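Local coordinates for Lactamase_B domain-containing protein (Bacillus lehensis G1, PDB 7EV5) that probably hydrolyses beta-lactams and glyoxalase II-type thioester substrates at a two-zinc centre in a metallo-beta-lactamase fold, at residues Ala49-His54 with Val136-Gln141. Numbering follows the deposited sequence.
With ZN (zinc ion), chain B.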
# COMPACT_ATOMS: atom_id res chain seq x y z
N ALA A 49 3.50 -1.79 -13.00
CA ALA A 49 2.43 -2.43 -12.25
C ALA A 49 1.95 -1.47 -11.17
O ALA A 49 2.68 -0.57 -10.76
CB ALA A 49 2.90 -3.74 -11.61
N ILE A 50 0.72 -1.69 -10.73
CA ILE A 50 0.16 -1.09 -9.52
C ILE A 50 0.06 -2.21 -8.48
O ILE A 50 -0.60 -3.23 -8.72
CB ILE A 50 -1.23 -0.50 -9.77
CG1 ILE A 50 -1.13 0.65 -10.77
CG2 ILE A 50 -1.86 -0.04 -8.45
CD1 ILE A 50 -2.46 1.02 -11.37
N LEU A 51 0.72 -2.02 -7.34
CA LEU A 51 0.65 -2.95 -6.22
C LEU A 51 -0.16 -2.28 -5.11
O LEU A 51 0.17 -1.18 -4.67
CB LEU A 51 2.04 -3.30 -5.71
CG LEU A 51 3.02 -3.97 -6.68
CD1 LEU A 51 4.25 -4.46 -5.94
CD2 LEU A 51 2.37 -5.09 -7.48
N LEU A 52 -1.23 -2.94 -4.69
CA LEU A 52 -2.09 -2.38 -3.65
C LEU A 52 -1.80 -3.07 -2.33
O LEU A 52 -1.86 -4.30 -2.23
CB LEU A 52 -3.56 -2.56 -4.01
CG LEU A 52 -4.03 -1.81 -5.25
CD1 LEU A 52 -5.49 -2.13 -5.50
CD2 LEU A 52 -3.81 -0.29 -5.12
N THR A 53 -1.51 -2.27 -1.30
CA THR A 53 -1.40 -2.85 0.03
C THR A 53 -2.76 -3.35 0.50
O THR A 53 -2.84 -4.36 1.21
CB THR A 53 -0.81 -1.85 1.03
OG1 THR A 53 -1.71 -0.74 1.21
CG2 THR A 53 0.55 -1.36 0.58
N HIS A 54 -3.82 -2.63 0.14
CA HIS A 54 -5.19 -2.98 0.47
C HIS A 54 -6.11 -2.09 -0.37
O HIS A 54 -5.65 -1.19 -1.07
CB HIS A 54 -5.49 -2.92 1.99
CG HIS A 54 -5.44 -1.55 2.62
ND1 HIS A 54 -4.33 -0.73 2.57
CD2 HIS A 54 -6.34 -0.91 3.40
CE1 HIS A 54 -4.57 0.37 3.28
NE2 HIS A 54 -5.79 0.29 3.77
N VAL A 136 -1.54 -6.47 2.68
CA VAL A 136 -0.25 -7.09 2.45
C VAL A 136 0.82 -6.01 2.52
O VAL A 136 0.57 -4.82 2.36
CB VAL A 136 -0.14 -7.87 1.13
CG1 VAL A 136 -1.18 -8.99 1.07
CG2 VAL A 136 -0.27 -6.93 -0.05
N SER A 137 2.03 -6.46 2.85
CA SER A 137 3.21 -5.60 2.91
C SER A 137 4.26 -6.11 1.93
O SER A 137 4.55 -7.32 1.89
CB SER A 137 3.78 -5.57 4.32
OG SER A 137 2.81 -5.05 5.21
N TYR A 138 4.83 -5.20 1.16
CA TYR A 138 5.80 -5.55 0.12
C TYR A 138 7.18 -5.08 0.57
O TYR A 138 7.42 -3.88 0.69
CB TYR A 138 5.43 -4.85 -1.19
CG TYR A 138 4.03 -5.12 -1.72
CD1 TYR A 138 3.78 -6.21 -2.54
CD2 TYR A 138 2.97 -4.27 -1.42
CE1 TYR A 138 2.53 -6.46 -3.05
CE2 TYR A 138 1.70 -4.50 -1.94
CZ TYR A 138 1.50 -5.60 -2.75
OH TYR A 138 0.25 -5.86 -3.28
N TYR A 139 8.07 -6.03 0.83
CA TYR A 139 9.42 -5.72 1.29
C TYR A 139 10.38 -5.74 0.10
O TYR A 139 10.50 -6.76 -0.59
CB TYR A 139 9.85 -6.74 2.34
CG TYR A 139 11.28 -6.62 2.82
CD1 TYR A 139 11.77 -5.42 3.32
CD2 TYR A 139 12.13 -7.72 2.80
CE1 TYR A 139 13.09 -5.31 3.76
CE2 TYR A 139 13.43 -7.62 3.25
CZ TYR A 139 13.91 -6.42 3.73
OH TYR A 139 15.21 -6.33 4.18
N TYR A 140 11.04 -4.61 -0.14
CA TYR A 140 12.02 -4.46 -1.21
C TYR A 140 13.40 -4.47 -0.57
O TYR A 140 13.86 -3.45 -0.04
CB TYR A 140 11.77 -3.14 -1.92
CG TYR A 140 12.61 -2.87 -3.14
CD1 TYR A 140 12.62 -3.75 -4.22
CD2 TYR A 140 13.40 -1.72 -3.23
CE1 TYR A 140 13.37 -3.49 -5.35
CE2 TYR A 140 14.16 -1.45 -4.36
CZ TYR A 140 14.14 -2.34 -5.41
OH TYR A 140 14.89 -2.10 -6.54
N GLN A 141 14.08 -5.62 -0.61
CA GLN A 141 15.34 -5.75 0.12
C GLN A 141 16.43 -4.86 -0.46
O GLN A 141 17.24 -4.29 0.29
CB GLN A 141 15.78 -7.22 0.17
CG GLN A 141 17.04 -7.45 0.98
CD GLN A 141 17.12 -8.84 1.58
OE1 GLN A 141 16.31 -9.71 1.26
NE2 GLN A 141 18.09 -9.05 2.46
ZN ZN B . -6.84 1.48 5.09
O HOH W 1 -7.04 3.37 4.70
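Tyr-138 reaches from strand 136-140 across the core of the αβ/βα sandwich to the backbone where strand 46-51 runs out into the zinc-binding loop. Its CB points at that strand, and chi1 of -56° sets CG anti to the carbonyl carbon, directing the ring across the gap between the sheets. Along one rim, CD1 and CE1 lie under Leu-51 CD1, which sits over the ring face in a CH-pi contact, 4.1 Å from the centroid. CE2, on the other rim, passes the Leu-52 carbonyl and, 4.2 Å away, Thr-53 CG2. CZ meets Leu-51 CB at 3.8 Å. At the tip, OH donates to Leu-52 O (2.8 Å), approaching from above the carbonyl plane, 58° out of it. Val-136 N closes the next step with a 2.9 Å bond to Thr-53 O, in the carbonyl plane and with an N-H...O angle of 161°. Thr-53 OG1, also bonded to Asp-28, receives His-54 ND1 in the plane of the imidazole, while NE2 binds zinc at 2.1 Å, a site completed by His-56, His-131, Asp-150 and water. Two buried carbonyls of the loop are thus satisfied from the opposite sheet, and Thr-53 acts as a second-shell residue that fixes the rotation of a zinc ligand.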